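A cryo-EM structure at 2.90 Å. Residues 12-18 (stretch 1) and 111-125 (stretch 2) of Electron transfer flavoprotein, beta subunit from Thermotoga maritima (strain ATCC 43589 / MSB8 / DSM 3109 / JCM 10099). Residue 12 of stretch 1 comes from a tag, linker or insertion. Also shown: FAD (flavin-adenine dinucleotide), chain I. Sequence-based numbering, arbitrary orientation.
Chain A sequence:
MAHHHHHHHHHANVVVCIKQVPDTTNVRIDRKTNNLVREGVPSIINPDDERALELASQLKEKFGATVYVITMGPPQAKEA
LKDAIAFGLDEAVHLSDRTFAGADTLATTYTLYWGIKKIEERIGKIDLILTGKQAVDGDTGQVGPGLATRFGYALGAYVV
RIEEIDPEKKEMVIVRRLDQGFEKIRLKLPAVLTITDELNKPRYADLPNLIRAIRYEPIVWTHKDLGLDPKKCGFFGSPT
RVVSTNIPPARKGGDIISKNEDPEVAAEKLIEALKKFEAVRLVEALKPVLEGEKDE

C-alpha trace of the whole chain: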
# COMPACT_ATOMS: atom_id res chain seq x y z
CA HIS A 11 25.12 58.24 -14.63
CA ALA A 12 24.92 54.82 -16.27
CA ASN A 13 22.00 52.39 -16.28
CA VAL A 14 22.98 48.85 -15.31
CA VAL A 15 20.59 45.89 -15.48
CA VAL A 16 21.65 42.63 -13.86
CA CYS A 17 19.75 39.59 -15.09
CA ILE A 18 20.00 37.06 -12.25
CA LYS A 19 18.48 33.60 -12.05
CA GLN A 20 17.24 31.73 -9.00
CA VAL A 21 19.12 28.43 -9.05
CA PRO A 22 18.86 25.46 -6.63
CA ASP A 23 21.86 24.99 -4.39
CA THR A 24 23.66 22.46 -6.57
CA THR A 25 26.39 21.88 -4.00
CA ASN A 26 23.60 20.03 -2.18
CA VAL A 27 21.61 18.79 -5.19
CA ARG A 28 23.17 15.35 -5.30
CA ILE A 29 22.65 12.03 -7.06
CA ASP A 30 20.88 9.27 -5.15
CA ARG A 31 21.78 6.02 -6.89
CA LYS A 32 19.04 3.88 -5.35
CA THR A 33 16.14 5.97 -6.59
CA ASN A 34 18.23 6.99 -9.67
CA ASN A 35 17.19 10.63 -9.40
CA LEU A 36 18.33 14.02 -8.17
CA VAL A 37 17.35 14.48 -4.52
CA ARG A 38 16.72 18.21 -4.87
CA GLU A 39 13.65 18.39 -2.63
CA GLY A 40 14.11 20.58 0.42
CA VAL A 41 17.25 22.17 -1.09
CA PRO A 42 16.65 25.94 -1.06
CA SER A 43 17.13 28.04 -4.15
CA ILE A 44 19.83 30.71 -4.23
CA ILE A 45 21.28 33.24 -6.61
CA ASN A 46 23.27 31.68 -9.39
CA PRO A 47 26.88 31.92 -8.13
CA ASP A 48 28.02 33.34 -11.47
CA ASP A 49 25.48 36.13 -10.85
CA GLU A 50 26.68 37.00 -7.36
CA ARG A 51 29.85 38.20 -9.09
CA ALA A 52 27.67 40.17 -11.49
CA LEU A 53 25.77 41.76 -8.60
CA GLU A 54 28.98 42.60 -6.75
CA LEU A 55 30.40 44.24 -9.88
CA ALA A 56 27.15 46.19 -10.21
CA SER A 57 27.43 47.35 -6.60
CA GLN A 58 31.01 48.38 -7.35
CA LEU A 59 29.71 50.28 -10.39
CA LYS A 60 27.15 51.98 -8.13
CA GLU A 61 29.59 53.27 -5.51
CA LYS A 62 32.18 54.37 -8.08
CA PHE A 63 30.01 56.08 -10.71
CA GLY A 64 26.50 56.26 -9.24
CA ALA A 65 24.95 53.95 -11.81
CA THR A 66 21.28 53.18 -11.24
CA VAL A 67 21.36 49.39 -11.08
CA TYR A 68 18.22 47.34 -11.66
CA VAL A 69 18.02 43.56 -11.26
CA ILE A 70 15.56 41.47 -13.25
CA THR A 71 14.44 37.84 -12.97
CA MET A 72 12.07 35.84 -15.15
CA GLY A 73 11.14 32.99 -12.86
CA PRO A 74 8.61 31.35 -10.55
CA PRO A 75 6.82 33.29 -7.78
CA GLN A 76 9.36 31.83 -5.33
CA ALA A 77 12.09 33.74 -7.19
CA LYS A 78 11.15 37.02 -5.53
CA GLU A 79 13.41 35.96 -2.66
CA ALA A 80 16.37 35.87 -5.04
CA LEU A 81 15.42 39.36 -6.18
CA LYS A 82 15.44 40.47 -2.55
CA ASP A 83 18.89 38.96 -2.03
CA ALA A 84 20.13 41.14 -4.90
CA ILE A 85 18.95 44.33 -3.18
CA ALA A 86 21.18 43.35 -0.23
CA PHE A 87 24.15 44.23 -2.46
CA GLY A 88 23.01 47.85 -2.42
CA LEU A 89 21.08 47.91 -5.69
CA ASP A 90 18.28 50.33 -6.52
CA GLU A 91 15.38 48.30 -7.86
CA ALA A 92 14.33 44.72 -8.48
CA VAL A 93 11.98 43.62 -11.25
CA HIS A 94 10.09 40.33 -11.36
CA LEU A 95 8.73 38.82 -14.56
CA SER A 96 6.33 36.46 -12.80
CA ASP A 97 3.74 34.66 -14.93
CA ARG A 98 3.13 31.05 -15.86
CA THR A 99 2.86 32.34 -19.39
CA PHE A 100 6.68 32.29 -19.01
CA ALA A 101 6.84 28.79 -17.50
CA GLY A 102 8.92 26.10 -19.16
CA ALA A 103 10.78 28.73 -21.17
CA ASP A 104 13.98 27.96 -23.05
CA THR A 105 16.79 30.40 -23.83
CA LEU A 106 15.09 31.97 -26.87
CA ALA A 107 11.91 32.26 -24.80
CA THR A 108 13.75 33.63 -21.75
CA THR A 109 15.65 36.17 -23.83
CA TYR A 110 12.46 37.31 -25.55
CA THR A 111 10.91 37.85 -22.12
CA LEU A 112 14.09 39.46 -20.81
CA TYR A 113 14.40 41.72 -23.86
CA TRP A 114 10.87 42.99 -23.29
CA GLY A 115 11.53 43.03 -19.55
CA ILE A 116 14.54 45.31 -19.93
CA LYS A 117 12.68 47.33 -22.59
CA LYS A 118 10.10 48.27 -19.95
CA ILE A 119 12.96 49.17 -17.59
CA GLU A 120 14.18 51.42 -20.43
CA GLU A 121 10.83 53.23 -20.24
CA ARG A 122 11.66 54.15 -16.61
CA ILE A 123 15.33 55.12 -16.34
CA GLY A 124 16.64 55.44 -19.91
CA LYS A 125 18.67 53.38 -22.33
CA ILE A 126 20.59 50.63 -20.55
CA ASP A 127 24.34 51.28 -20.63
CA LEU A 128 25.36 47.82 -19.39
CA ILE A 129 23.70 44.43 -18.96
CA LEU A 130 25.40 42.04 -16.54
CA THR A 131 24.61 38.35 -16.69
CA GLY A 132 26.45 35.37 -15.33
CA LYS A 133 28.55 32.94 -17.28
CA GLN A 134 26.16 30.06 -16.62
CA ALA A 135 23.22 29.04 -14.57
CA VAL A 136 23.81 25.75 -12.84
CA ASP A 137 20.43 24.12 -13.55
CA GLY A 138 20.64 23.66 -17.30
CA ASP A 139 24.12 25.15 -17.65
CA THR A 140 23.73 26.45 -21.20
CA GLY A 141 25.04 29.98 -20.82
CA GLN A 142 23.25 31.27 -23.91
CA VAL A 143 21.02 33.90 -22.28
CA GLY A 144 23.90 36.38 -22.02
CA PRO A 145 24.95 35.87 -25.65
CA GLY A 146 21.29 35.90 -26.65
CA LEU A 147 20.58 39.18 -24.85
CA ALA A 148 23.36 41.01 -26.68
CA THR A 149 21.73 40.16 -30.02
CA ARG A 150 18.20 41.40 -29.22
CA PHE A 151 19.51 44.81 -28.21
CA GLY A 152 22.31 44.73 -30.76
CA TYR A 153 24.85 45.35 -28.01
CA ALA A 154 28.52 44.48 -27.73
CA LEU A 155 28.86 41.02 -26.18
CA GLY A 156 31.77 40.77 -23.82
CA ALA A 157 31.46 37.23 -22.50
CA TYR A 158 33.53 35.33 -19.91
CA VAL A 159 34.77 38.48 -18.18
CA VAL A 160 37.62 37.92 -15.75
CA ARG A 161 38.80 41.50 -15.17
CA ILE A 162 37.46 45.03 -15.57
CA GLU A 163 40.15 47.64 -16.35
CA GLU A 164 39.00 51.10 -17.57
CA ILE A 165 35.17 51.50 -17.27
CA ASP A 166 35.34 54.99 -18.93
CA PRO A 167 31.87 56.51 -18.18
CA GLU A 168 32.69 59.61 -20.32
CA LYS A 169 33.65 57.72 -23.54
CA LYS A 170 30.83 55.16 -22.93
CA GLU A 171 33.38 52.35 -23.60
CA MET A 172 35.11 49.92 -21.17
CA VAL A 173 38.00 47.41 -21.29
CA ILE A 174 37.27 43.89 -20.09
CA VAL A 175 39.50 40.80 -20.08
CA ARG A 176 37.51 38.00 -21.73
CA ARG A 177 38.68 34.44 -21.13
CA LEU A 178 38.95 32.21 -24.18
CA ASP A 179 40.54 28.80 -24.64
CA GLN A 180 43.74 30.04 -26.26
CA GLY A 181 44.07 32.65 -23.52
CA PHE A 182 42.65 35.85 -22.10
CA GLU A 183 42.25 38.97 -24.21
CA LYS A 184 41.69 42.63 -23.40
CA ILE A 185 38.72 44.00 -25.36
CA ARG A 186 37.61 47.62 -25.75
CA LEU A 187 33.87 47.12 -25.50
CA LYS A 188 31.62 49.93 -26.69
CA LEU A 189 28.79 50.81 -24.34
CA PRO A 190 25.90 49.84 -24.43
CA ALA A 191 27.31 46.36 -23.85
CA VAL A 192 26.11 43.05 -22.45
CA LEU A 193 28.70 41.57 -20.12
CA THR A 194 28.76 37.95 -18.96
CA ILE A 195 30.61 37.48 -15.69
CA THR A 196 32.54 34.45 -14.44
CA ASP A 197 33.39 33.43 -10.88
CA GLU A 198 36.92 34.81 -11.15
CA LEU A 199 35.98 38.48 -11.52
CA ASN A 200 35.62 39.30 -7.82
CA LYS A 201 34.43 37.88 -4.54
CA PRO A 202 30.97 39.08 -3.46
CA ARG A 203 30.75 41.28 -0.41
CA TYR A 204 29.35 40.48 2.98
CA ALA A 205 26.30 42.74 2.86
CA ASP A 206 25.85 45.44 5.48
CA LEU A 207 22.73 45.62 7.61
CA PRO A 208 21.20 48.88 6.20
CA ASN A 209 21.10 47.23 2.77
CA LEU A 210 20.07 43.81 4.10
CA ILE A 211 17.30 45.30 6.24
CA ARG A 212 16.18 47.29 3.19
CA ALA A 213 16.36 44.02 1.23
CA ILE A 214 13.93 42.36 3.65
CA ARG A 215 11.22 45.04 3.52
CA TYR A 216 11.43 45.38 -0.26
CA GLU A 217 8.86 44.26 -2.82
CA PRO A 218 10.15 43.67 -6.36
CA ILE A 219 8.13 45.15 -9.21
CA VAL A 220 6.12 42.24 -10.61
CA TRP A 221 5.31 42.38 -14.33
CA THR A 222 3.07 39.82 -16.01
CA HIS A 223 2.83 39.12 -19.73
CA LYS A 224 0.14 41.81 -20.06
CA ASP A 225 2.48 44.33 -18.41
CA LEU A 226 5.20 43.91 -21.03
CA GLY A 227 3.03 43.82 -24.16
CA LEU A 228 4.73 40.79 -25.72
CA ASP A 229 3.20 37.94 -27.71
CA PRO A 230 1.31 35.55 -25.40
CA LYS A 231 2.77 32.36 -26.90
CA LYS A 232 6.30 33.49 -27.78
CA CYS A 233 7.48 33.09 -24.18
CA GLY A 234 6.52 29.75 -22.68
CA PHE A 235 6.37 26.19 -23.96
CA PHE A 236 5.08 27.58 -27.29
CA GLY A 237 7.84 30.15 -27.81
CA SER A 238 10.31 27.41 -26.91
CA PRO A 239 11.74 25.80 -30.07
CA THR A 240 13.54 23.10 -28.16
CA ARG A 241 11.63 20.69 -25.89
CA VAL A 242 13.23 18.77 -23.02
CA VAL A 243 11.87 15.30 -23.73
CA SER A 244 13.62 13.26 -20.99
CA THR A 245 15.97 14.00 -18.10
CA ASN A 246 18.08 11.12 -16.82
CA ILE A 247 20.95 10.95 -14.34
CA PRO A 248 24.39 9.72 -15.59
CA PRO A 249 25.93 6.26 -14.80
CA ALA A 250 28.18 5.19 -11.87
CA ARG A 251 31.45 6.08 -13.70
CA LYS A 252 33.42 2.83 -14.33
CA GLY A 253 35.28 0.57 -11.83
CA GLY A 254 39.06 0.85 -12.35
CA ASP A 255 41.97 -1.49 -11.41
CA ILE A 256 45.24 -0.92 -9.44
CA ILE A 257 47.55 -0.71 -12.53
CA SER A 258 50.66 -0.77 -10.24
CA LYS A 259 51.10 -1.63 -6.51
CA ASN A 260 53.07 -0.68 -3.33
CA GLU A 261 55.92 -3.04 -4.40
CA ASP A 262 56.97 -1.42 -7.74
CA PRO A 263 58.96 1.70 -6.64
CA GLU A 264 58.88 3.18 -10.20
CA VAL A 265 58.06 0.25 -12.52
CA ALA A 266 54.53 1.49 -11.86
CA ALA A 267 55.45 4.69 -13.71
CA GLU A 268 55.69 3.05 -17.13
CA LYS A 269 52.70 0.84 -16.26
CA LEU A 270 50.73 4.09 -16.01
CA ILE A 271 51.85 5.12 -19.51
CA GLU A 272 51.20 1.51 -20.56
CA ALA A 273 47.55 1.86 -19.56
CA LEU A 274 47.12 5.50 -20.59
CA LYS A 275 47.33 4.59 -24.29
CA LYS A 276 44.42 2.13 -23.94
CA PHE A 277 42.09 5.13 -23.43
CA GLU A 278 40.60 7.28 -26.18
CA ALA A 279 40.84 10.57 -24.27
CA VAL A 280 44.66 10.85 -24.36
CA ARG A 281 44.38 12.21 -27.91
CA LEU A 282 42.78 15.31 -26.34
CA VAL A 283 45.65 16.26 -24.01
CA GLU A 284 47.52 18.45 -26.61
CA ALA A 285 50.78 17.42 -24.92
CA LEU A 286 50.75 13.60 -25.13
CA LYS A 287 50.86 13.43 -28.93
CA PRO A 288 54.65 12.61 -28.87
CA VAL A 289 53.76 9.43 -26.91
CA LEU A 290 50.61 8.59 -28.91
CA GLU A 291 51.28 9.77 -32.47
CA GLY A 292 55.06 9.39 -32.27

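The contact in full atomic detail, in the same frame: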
# COMPACT_ATOMS: atom_id res chain seq x y z
N ALA A 12 25.22 55.95 -15.41
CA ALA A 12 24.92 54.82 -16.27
C ALA A 12 23.67 54.10 -15.78
O ALA A 12 23.20 54.33 -14.66
CB ALA A 12 26.09 53.84 -16.31
N ASN A 13 23.12 53.25 -16.63
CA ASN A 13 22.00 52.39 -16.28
C ASN A 13 22.46 50.95 -16.43
O ASN A 13 22.71 50.48 -17.55
CB ASN A 13 20.79 52.67 -17.16
CG ASN A 13 20.28 54.08 -17.01
OD1 ASN A 13 20.27 54.62 -15.91
ND2 ASN A 13 19.85 54.67 -18.11
N VAL A 14 22.58 50.25 -15.32
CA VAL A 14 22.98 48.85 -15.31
C VAL A 14 21.75 48.00 -15.03
O VAL A 14 20.91 48.37 -14.21
CB VAL A 14 24.09 48.61 -14.26
CG1 VAL A 14 24.69 47.23 -14.42
CG2 VAL A 14 25.15 49.66 -14.38
N VAL A 15 21.64 46.88 -15.73
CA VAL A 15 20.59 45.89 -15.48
C VAL A 15 21.28 44.55 -15.29
O VAL A 15 22.04 44.12 -16.16
CB VAL A 15 19.57 45.85 -16.62
CG1 VAL A 15 18.77 44.57 -16.58
CG2 VAL A 15 18.64 47.02 -16.52
N VAL A 16 21.02 43.90 -14.17
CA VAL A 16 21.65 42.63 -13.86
C VAL A 16 20.60 41.54 -13.95
O VAL A 16 19.73 41.44 -13.07
CB VAL A 16 22.32 42.64 -12.48
CG1 VAL A 16 23.15 41.40 -12.29
CG2 VAL A 16 23.15 43.86 -12.34
N CYS A 17 20.65 40.73 -14.99
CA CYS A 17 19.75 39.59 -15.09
C CYS A 17 20.30 38.47 -14.22
O CYS A 17 21.34 37.90 -14.53
CB CYS A 17 19.60 39.15 -16.54
SG CYS A 17 19.35 40.50 -17.70
N ILE A 18 19.61 38.16 -13.12
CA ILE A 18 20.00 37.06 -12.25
C ILE A 18 18.95 35.97 -12.33
O ILE A 18 17.80 36.20 -12.70
CB ILE A 18 20.22 37.51 -10.79
CG1 ILE A 18 18.89 37.81 -10.10
CG2 ILE A 18 21.12 38.71 -10.72
CD1 ILE A 18 18.99 37.95 -8.62
N THR A 111 11.52 37.25 -23.30
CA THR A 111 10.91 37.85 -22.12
C THR A 111 11.84 38.87 -21.48
O THR A 111 11.40 39.94 -21.05
CB THR A 111 10.54 36.77 -21.12
OG1 THR A 111 9.89 35.69 -21.80
CG2 THR A 111 9.62 37.32 -20.07
N LEU A 112 13.14 38.55 -21.42
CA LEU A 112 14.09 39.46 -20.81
C LEU A 112 14.35 40.68 -21.67
O LEU A 112 14.64 41.75 -21.14
CB LEU A 112 15.41 38.75 -20.52
CG LEU A 112 15.44 37.80 -19.32
CD1 LEU A 112 16.81 37.18 -19.24
CD2 LEU A 112 15.11 38.55 -18.06
N TYR A 113 14.28 40.55 -23.00
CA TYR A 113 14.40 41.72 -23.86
C TYR A 113 13.24 42.67 -23.65
O TYR A 113 13.43 43.88 -23.53
CB TYR A 113 14.50 41.33 -25.33
CG TYR A 113 14.36 42.49 -26.29
CD1 TYR A 113 15.28 43.52 -26.30
CD2 TYR A 113 13.29 42.55 -27.17
CE1 TYR A 113 15.15 44.58 -27.17
CE2 TYR A 113 13.15 43.61 -28.05
CZ TYR A 113 14.08 44.62 -28.04
OH TYR A 113 13.95 45.68 -28.91
N TRP A 114 12.02 42.14 -23.57
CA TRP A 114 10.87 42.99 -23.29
C TRP A 114 10.75 43.34 -21.82
O TRP A 114 10.03 44.28 -21.47
CB TRP A 114 9.59 42.32 -23.78
CG TRP A 114 9.42 42.47 -25.25
CD1 TRP A 114 9.48 41.49 -26.18
CD2 TRP A 114 9.17 43.69 -25.96
NE1 TRP A 114 9.29 42.01 -27.43
CE2 TRP A 114 9.09 43.36 -27.33
CE3 TRP A 114 9.01 45.03 -25.58
CZ2 TRP A 114 8.86 44.32 -28.31
CZ3 TRP A 114 8.78 45.97 -26.56
CH2 TRP A 114 8.70 45.61 -27.91
N GLY A 115 11.45 42.62 -20.94
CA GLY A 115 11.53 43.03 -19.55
C GLY A 115 12.45 44.22 -19.36
O GLY A 115 12.12 45.16 -18.63
N ILE A 116 13.61 44.20 -20.02
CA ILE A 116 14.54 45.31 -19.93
C ILE A 116 14.04 46.50 -20.75
O ILE A 116 14.31 47.66 -20.42
CB ILE A 116 15.95 44.84 -20.35
CG1 ILE A 116 16.44 43.75 -19.39
CG2 ILE A 116 16.98 45.94 -20.29
CD1 ILE A 116 17.62 42.99 -19.92
N LYS A 117 13.25 46.24 -21.80
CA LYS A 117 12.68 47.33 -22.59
C LYS A 117 11.66 48.13 -21.80
O LYS A 117 11.48 49.32 -22.06
CB LYS A 117 12.05 46.79 -23.87
CG LYS A 117 12.98 46.77 -25.06
CD LYS A 117 13.42 48.17 -25.43
CE LYS A 117 14.45 48.15 -26.55
NZ LYS A 117 14.86 49.52 -26.94
N LYS A 118 10.98 47.51 -20.83
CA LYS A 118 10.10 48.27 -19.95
C LYS A 118 10.89 49.00 -18.87
O LYS A 118 10.47 50.07 -18.42
CB LYS A 118 9.06 47.35 -19.32
CG LYS A 118 7.90 48.10 -18.70
CD LYS A 118 6.67 47.24 -18.50
CE LYS A 118 5.55 48.08 -17.92
NZ LYS A 118 4.29 47.31 -17.77
N ILE A 119 12.04 48.45 -18.46
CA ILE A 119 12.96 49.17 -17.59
C ILE A 119 13.51 50.39 -18.31
O ILE A 119 13.69 51.46 -17.70
CB ILE A 119 14.08 48.22 -17.12
CG1 ILE A 119 13.49 47.07 -16.31
CG2 ILE A 119 15.10 48.94 -16.27
CD1 ILE A 119 14.52 46.05 -15.87
N GLU A 120 13.74 50.29 -19.63
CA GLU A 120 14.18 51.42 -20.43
C GLU A 120 13.15 52.53 -20.52
O GLU A 120 13.51 53.68 -20.76
CB GLU A 120 14.54 50.96 -21.84
CG GLU A 120 15.84 50.17 -21.93
CD GLU A 120 16.41 50.13 -23.33
OE1 GLU A 120 16.62 51.21 -23.92
OE2 GLU A 120 16.65 49.02 -23.85
N GLU A 121 11.87 52.22 -20.31
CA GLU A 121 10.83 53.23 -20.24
C GLU A 121 10.79 53.95 -18.90
O GLU A 121 10.00 54.88 -18.74
CB GLU A 121 9.47 52.61 -20.53
CG GLU A 121 9.39 51.92 -21.88
CD GLU A 121 8.24 50.93 -21.96
OE1 GLU A 121 7.35 50.97 -21.08
OE2 GLU A 121 8.22 50.12 -22.91
N ARG A 122 11.62 53.55 -17.94
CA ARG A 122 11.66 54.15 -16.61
C ARG A 122 12.90 54.98 -16.36
O ARG A 122 12.80 56.11 -15.88
CB ARG A 122 11.55 53.06 -15.54
CG ARG A 122 10.25 52.29 -15.55
CD ARG A 122 10.34 51.06 -14.68
NE ARG A 122 10.81 51.39 -13.33
CZ ARG A 122 10.05 51.33 -12.25
NH1 ARG A 122 8.78 50.96 -12.34
NH2 ARG A 122 10.55 51.65 -11.06
N ILE A 123 14.08 54.46 -16.69
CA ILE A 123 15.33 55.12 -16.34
C ILE A 123 16.09 55.65 -17.55
O ILE A 123 16.84 56.63 -17.42
CB ILE A 123 16.23 54.19 -15.51
CG1 ILE A 123 16.31 52.81 -16.15
CG2 ILE A 123 15.70 54.07 -14.09
CD1 ILE A 123 17.28 51.88 -15.46
N GLY A 124 15.92 55.05 -18.72
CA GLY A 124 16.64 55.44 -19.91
C GLY A 124 17.24 54.23 -20.58
O GLY A 124 16.99 53.08 -20.19
N LYS A 125 18.06 54.47 -21.60
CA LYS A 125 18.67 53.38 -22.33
C LYS A 125 19.75 52.72 -21.48
O LYS A 125 20.56 53.40 -20.84
CB LYS A 125 19.26 53.87 -23.65
CG LYS A 125 19.78 52.74 -24.54
CD LYS A 125 20.23 53.24 -25.90
CE LYS A 125 20.84 52.11 -26.71
NZ LYS A 125 19.83 51.06 -27.05
PA FAD I . 22.07 30.59 -18.64
O1A FAD I . 23.34 29.83 -18.78
O2A FAD I . 21.45 31.16 -19.86
O5B FAD I . 22.27 31.76 -17.56
C5B FAD I . 23.16 32.84 -17.90
C4B FAD I . 22.74 34.09 -17.16
O4B FAD I . 21.54 34.62 -17.77
C3B FAD I . 22.36 33.91 -15.69
O3B FAD I . 23.50 33.92 -14.85
C2B FAD I . 21.50 35.16 -15.48
O2B FAD I . 22.27 36.32 -15.31
C1B FAD I . 20.71 35.19 -16.78
N9A FAD I . 19.49 34.43 -16.71
C8A FAD I . 19.32 33.09 -16.92
N7A FAD I . 18.08 32.70 -16.76
C5A FAD I . 17.39 33.85 -16.43
C6A FAD I . 16.04 34.11 -16.14
N6A FAD I . 15.10 33.17 -16.13
N1A FAD I . 15.70 35.38 -15.84
C2A FAD I . 16.65 36.32 -15.85
N3A FAD I . 17.95 36.20 -16.11
C4A FAD I . 18.25 34.92 -16.39
N1 FAD I . 17.17 25.84 -22.49
C2 FAD I . 17.82 25.95 -23.66
O2 FAD I . 17.72 26.96 -24.35
N3 FAD I . 18.60 24.95 -24.14
C4 FAD I . 18.78 23.78 -23.46
O4 FAD I . 19.50 22.91 -23.93
C4X FAD I . 18.13 23.63 -22.23
N5 FAD I . 18.29 22.51 -21.57
C5X FAD I . 17.64 22.39 -20.37
C6 FAD I . 17.79 21.20 -19.64
C7 FAD I . 17.16 21.01 -18.44
C7M FAD I . 17.35 19.71 -17.69
C8 FAD I . 16.34 22.03 -17.91
C8M FAD I . 15.64 21.84 -16.59
C9 FAD I . 16.18 23.20 -18.62
C9A FAD I . 16.82 23.41 -19.85
N10 FAD I . 16.67 24.58 -20.58
C10 FAD I . 17.32 24.73 -21.79
C1' FAD I . 15.83 25.67 -20.07
C2' FAD I . 16.60 26.96 -19.86
O2' FAD I . 17.39 26.86 -18.69
C3' FAD I . 15.67 28.16 -19.73
O3' FAD I . 15.20 28.52 -21.03
C4' FAD I . 16.32 29.37 -19.06
O4' FAD I . 15.62 30.56 -19.41
C5' FAD I . 17.77 29.52 -19.42
O5' FAD I . 18.60 29.20 -18.27
P FAD I . 20.03 28.53 -18.51
O1P FAD I . 20.13 27.28 -17.70
O2P FAD I . 20.24 28.44 -19.98
O3P FAD I . 21.00 29.65 -17.92

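The helix of stretch 2 packs across the strand of stretch 1, the two segments running roughly antiparallel (149°) with axes 10.5 Å apart at closest approach; the contact buries 372 Å². On the strand, Asn 13, Val 15 and Cys 17 point toward stretch 2, while Val 14 and Val 16 point away, as a strand alternates. Leu 112 opens the contact: its CD1 lies 4.4 Å from Cys 17 CB and 3.5 Å from N3A of the FAD adenine, so one apolar side chain touches both strand and cofactor. One helical turn on, Ile 116 fits between two strand residues, with CG1 3.7 Å from Val 15 CG1 and CD1 3.8 Å from Cys 17 SG. Ile 119 follows on the same helix face, its CG2 4.0 Å from Val 15 CG2. These buried, apolar branched side chains fill the space without needing polar partners. Past Ile 119, Ile 123 returns to the strand and lays CD1 4.0 Å from Asn 13 CB. Gly 124, at phi/psi 131/-172, adopts a backbone that calls for glycine; a CB there would also sit tightly, 3.1 Å from Asn 13 ND2. At Lys 125 the contact turns polar: buried Asn 13 donates from ND2 to Lys 125 O (3.1 Å, 162°), the one hydrogen bond between the stretches, while CB of this exposed lysine points away.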